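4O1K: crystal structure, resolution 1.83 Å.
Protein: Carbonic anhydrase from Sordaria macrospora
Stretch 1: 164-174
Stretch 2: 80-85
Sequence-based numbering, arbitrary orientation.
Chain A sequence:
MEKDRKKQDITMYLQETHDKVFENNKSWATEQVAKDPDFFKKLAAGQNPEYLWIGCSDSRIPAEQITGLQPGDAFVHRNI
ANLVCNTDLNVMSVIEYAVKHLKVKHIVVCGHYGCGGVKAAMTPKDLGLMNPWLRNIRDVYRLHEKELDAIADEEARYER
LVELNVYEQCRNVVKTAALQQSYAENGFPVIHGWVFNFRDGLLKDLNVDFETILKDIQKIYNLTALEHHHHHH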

ATOM      1  N   LEU A 164      -8.824  13.813  18.350  1.00 28.20           N
ATOM      2  CA  LEU A 164      -8.872  14.323  16.980  1.00 27.47           C
ATOM      3  C   LEU A 164      -8.501  13.278  15.946  1.00 27.43           C
ATOM      4  O   LEU A 164      -8.996  13.309  14.819  1.00 28.20           O
ATOM      5  CB  LEU A 164      -7.965  15.538  16.840  1.00 26.38           C
ATOM      6  CG  LEU A 164      -8.561  16.719  17.631  1.00 33.52           C
ATOM      7  CD1 LEU A 164      -7.529  17.807  17.772  1.00 33.73           C
ATOM      8  CD2 LEU A 164      -9.766  17.243  16.893  1.00 34.51           C
ATOM      9  N   ASN A 165      -7.577  12.386  16.288  1.00 28.77           N
ATOM     10  CA  ASN A 165      -7.222  11.299  15.381  1.00 29.09           C
ATOM     11  C   ASN A 165      -8.437  10.425  15.183  1.00 28.47           C
ATOM     12  O   ASN A 165      -8.768  10.082  14.066  1.00 26.13           O
ATOM     13  CB  ASN A 165      -6.088  10.439  15.940  1.00 28.97           C
ATOM     14  CG  ASN A 165      -5.598   9.390  14.942  1.00 29.94           C
ATOM     15  OD1 ASN A 165      -5.375   9.685  13.747  1.00 25.46           O
ATOM     16  ND2 ASN A 165      -5.429   8.156  15.425  1.00 26.94           N
ATOM     17  N   VAL A 166      -9.099  10.036  16.269  1.00 25.63           N
ATOM     18  CA  VAL A 166     -10.340   9.265  16.074  1.00 24.75           C
ATOM     19  C   VAL A 166     -11.309  10.000  15.125  1.00 26.15           C
ATOM     20  O   VAL A 166     -11.814   9.404  14.165  1.00 28.27           O
ATOM     21  CB  VAL A 166     -11.043   8.992  17.378  1.00 26.63           C
ATOM     22  CG1 VAL A 166     -12.443   8.362  17.093  1.00 23.01           C
ATOM     23  CG2 VAL A 166     -10.214   7.992  18.182  1.00 30.38           C
ATOM     24  N   TYR A 167     -11.549  11.289  15.385  1.00 26.34           N
ATOM     25  CA  TYR A 167     -12.456  12.085  14.519  1.00 27.31           C
ATOM     26  C   TYR A 167     -12.023  12.069  13.031  1.00 29.50           C
ATOM     27  O   TYR A 167     -12.840  11.818  12.134  1.00 30.04           O
ATOM     28  CB  TYR A 167     -12.554  13.524  15.067  1.00 31.38           C
ATOM     29  CG  TYR A 167     -13.158  14.534  14.116  1.00 35.01           C
ATOM     30  CD1 TYR A 167     -14.537  14.705  14.022  1.00 37.99           C
ATOM     31  CD2 TYR A 167     -12.347  15.324  13.333  1.00 41.37           C
ATOM     32  CE1 TYR A 167     -15.075  15.651  13.149  1.00 40.10           C
ATOM     33  CE2 TYR A 167     -12.862  16.253  12.469  1.00 44.98           C
ATOM     34  CZ  TYR A 167     -14.224  16.414  12.383  1.00 46.06           C
ATOM     35  OH  TYR A 167     -14.711  17.357  11.506  1.00 52.36           O
ATOM     36  N   GLU A 168     -10.740  12.326  12.771  1.00 28.15           N
ATOM     37  CA  GLU A 168     -10.218  12.338  11.397  1.00 27.15           C
ATOM     38  C   GLU A 168     -10.307  10.975  10.721  1.00 29.11           C
ATOM     39  O   GLU A 168     -10.612  10.909   9.515  1.00 27.92           O
ATOM     40  CB  GLU A 168      -8.783  12.875  11.321  1.00 30.54           C
ATOM     41  CG  GLU A 168      -8.644  14.373  11.593  1.00 30.38           C
ATOM     42  CD  GLU A 168      -9.450  15.251  10.613  1.00 37.59           C
ATOM     43  OE1 GLU A 168      -9.803  14.792   9.502  1.00 32.70           O
ATOM     44  OE2 GLU A 168      -9.717  16.419  10.952  1.00 39.30           O
ATOM     45  N   GLN A 169     -10.057   9.889  11.468  1.00 25.21           N
ATOM     46  CA  GLN A 169     -10.175   8.553  10.866  1.00 26.65           C
ATOM     47  C   GLN A 169     -11.635   8.217  10.581  1.00 23.70           C
ATOM     48  O   GLN A 169     -11.960   7.541   9.585  1.00 24.12           O
ATOM     49  CB  GLN A 169      -9.490   7.450  11.699  1.00 28.16           C
ATOM     50  CG  GLN A 169      -7.998   7.716  12.043  1.00 26.02           C
ATOM     51  CD  GLN A 169      -7.176   8.227  10.871  1.00 28.04           C
ATOM     52  OE1 GLN A 169      -7.217   7.654   9.782  1.00 25.76           O
ATOM     53  NE2 GLN A 169      -6.417   9.312  11.091  1.00 28.67           N
ATOM     54  N   CYS A 170     -12.535   8.708  11.433  1.00 25.28           N
ATOM     55  CA  CYS A 170     -13.963   8.617  11.099  1.00 28.98           C
ATOM     56  C   CYS A 170     -14.302   9.364   9.782  1.00 31.20           C
ATOM     57  O   CYS A 170     -15.042   8.844   8.930  1.00 29.07           O
ATOM     58  CB  CYS A 170     -14.796   9.206  12.215  1.00 31.08           C
ATOM     59  SG  CYS A 170     -14.849   8.133  13.662  1.00 29.19           S
ATOM     60  N   ARG A 171     -13.811  10.596   9.656  1.00 25.78           N
ATOM     61  CA  ARG A 171     -13.978  11.320   8.395  1.00 27.95           C
ATOM     62  C   ARG A 171     -13.476  10.469   7.230  1.00 29.63           C
ATOM     63  O   ARG A 171     -14.141  10.386   6.199  1.00 30.21           O
ATOM     64  CB  ARG A 171     -13.246  12.673   8.420  1.00 28.77           C
ATOM     65  CG  ARG A 171     -13.873  13.718   9.357  1.00 36.17           C
ATOM     66  CD  ARG A 171     -13.232  15.101   9.123  1.00 41.14           C
ATOM     67  NE  ARG A 171     -13.451  15.581   7.756  1.00 46.12           N
ATOM     68  CZ  ARG A 171     -12.505  15.650   6.818  1.00 50.27           C
ATOM     69  NH1 ARG A 171     -11.254  15.292   7.093  1.00 53.13           N
ATOM     70  NH2 ARG A 171     -12.800  16.097   5.600  1.00 49.05           N
ATOM     71  N   ASN A 172     -12.297   9.850   7.365  1.00 27.12           N
ATOM     72  CA  ASN A 172     -11.780   8.995   6.276  1.00 29.47           C
ATOM     73  C   ASN A 172     -12.646   7.788   5.962  1.00 27.08           C
ATOM     74  O   ASN A 172     -12.681   7.340   4.808  1.00 25.79           O
ATOM     75  CB  ASN A 172     -10.354   8.521   6.568  1.00 28.69           C
ATOM     76  CG  ASN A 172      -9.370   9.680   6.688  1.00 30.20           C
ATOM     77  OD1 ASN A 172      -9.656  10.797   6.270  1.00 29.42           O
ATOM     78  ND2 ASN A 172      -8.218   9.411   7.284  1.00 28.82           N
ATOM     79  N   VAL A 173     -13.331   7.236   6.976  1.00 24.38           N
ATOM     80  CA  VAL A 173     -14.292   6.156   6.685  1.00 22.73           C
ATOM     81  C   VAL A 173     -15.451   6.718   5.861  1.00 23.96           C
ATOM     82  O   VAL A 173     -15.890   6.089   4.875  1.00 26.17           O
ATOM     83  CB  VAL A 173     -14.871   5.510   7.967  1.00 24.70           C
ATOM     84  CG1 VAL A 173     -15.976   4.512   7.594  1.00 26.04           C
ATOM     85  CG2 VAL A 173     -13.794   4.776   8.715  1.00 20.74           C
ATOM     86  N   VAL A 174     -15.904   7.918   6.214  1.00 24.58           N
ATOM     87  CA  VAL A 174     -17.045   8.509   5.470  1.00 27.07           C
ATOM     88  C   VAL A 174     -16.783   8.807   3.987  1.00 29.05           C
ATOM     89  O   VAL A 174     -17.717   8.822   3.144  1.00 31.29           O
ATOM     90  CB  VAL A 174     -17.582   9.746   6.195  1.00 30.03           C
ATOM     91  CG1 VAL A 174     -18.731  10.418   5.436  1.00 32.48           C
ATOM     92  CG2 VAL A 174     -18.075   9.347   7.541  1.00 28.51           C
TER
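Stretch 2, residues 80-85: IANLVC

How does stretch 2 lie on the helix? It is an irregular, extended segment from Leu 83 onward, after positive phi values at Ala 81 and Asn 82. It runs in the same general sense as the helix: Asn 82 lies nearest Val 166 (CA to CA 7.7 Å), and Val 84 comes closer, 5.3 Å between its CA and that of Gln 169.

What satisfies the backbone of Val 84? Both of its polar atoms find side-chain amides. Its N donates to Gln 169 OE1 at 2.7 Å, nearly straight at 168°, and its O accepts from Asn 172 ND2 at 2.9 Å. Helix side chains thus serve as both acceptor and donor for this loop residue.

How are those amides kept in place? They link along the helix, one turn apart: Gln 169 NE2 donates to Asn 165 OD1 at 2.9 Å, and Asn 172 ND2 makes a weak bond to Gln 169 OE1 at 3.2 Å. Asn 165 ND2 then reaches Ala 81 O at 3.0 Å, also weakly, and donates to a water that accepts from Asn 82 ND2 too.

What remains unpaired or apolar? Asn 82 O has no partner, lying 3.4 Å from Gln 169 CG. Beyond the amides, Val 84 CG2 packs on Val 173 CG2 at 3.9 Å.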

ATOM      1  N   ILE A  80      -1.652   0.087  14.014  1.00 22.80           N
ATOM      2  CA  ILE A  80      -1.021   1.053  14.920  1.00 24.81           C
ATOM      3  C   ILE A  80      -1.750   2.401  14.827  1.00 27.31           C
ATOM      4  O   ILE A  80      -1.783   3.049  13.769  1.00 22.27           O
ATOM      5  CB  ILE A  80       0.477   1.224  14.617  1.00 25.11           C
ATOM      6  CG1 ILE A  80       1.253  -0.031  15.030  1.00 26.18           C
ATOM      7  CG2 ILE A  80       1.032   2.426  15.386  1.00 28.98           C
ATOM      8  CD1 ILE A  80       2.649  -0.110  14.366  1.00 30.65           C
ATOM      9  N   ALA A  81      -2.347   2.800  15.954  1.00 26.76           N
ATOM     10  CA  ALA A  81      -3.086   4.051  16.117  1.00 29.60           C
ATOM     11  C   ALA A  81      -4.400   4.129  15.362  1.00 30.26           C
ATOM     12  O   ALA A  81      -4.913   5.211  15.108  1.00 31.30           O
ATOM     13  CB  ALA A  81      -2.180   5.299  15.868  1.00 25.98           C
ATOM     14  N   ASN A  82      -4.972   2.966  15.051  1.00 28.92           N
ATOM     15  CA  ASN A  82      -6.331   2.893  14.522  1.00 26.36           C
ATOM     16  C   ASN A  82      -6.559   3.827  13.337  1.00 25.63           C
ATOM     17  O   ASN A  82      -7.530   4.607  13.326  1.00 23.28           O
ATOM     18  CB  ASN A  82      -7.405   3.082  15.631  1.00 23.15           C
ATOM     19  CG  ASN A  82      -7.149   4.292  16.548  1.00 26.58           C
ATOM     20  OD1 ASN A  82      -6.511   4.170  17.603  1.00 24.80           O
ATOM     21  ND2 ASN A  82      -7.664   5.460  16.156  1.00 24.29           N
ATOM     22  N   LEU A  83      -5.639   3.760  12.367  1.00 22.74           N
ATOM     23  CA  LEU A  83      -5.686   4.621  11.188  1.00 22.40           C
ATOM     24  C   LEU A  83      -6.529   4.071  10.039  1.00 22.79           C
ATOM     25  O   LEU A  83      -6.569   2.852   9.786  1.00 25.05           O
ATOM     26  CB  LEU A  83      -4.264   4.869  10.656  1.00 20.79           C
ATOM     27  CG  LEU A  83      -3.295   5.530  11.612  1.00 24.06           C
ATOM     28  CD1 LEU A  83      -1.906   5.701  10.961  1.00 29.41           C
ATOM     29  CD2 LEU A  83      -3.819   6.893  11.993  1.00 26.01           C
ATOM     30  N   VAL A  84      -7.185   4.987   9.313  1.00 22.40           N
ATOM     31  CA  VAL A  84      -7.893   4.620   8.087  1.00 22.59           C
ATOM     32  C   VAL A  84      -7.243   5.441   6.966  1.00 24.89           C
ATOM     33  O   VAL A  84      -7.595   6.616   6.770  1.00 25.59           O
ATOM     34  CB  VAL A  84      -9.401   4.942   8.215  1.00 25.26           C
ATOM     35  CG1 VAL A  84     -10.115   4.635   6.938  1.00 23.91           C
ATOM     36  CG2 VAL A  84     -10.032   4.086   9.341  1.00 23.21           C
ATOM     37  N   CYS A  85      -6.264   4.831   6.289  1.00 27.32           N
ATOM     38  CA  CYS A  85      -5.437   5.543   5.280  1.00 30.55           C
ATOM     39  C   CYS A  85      -5.963   5.230   3.886  1.00 32.85           C
ATOM     40  O   CYS A  85      -6.202   4.061   3.560  1.00 32.84           O
ATOM     41  CB  CYS A  85      -3.994   5.069   5.350  1.00 29.57           C
ATOM     42  SG  CYS A  85      -3.169   5.337   6.964  1.00 35.89           S
TER
HETATM   43  O   HOH W   1      -6.502   7.818  18.120  1.00 31.75           O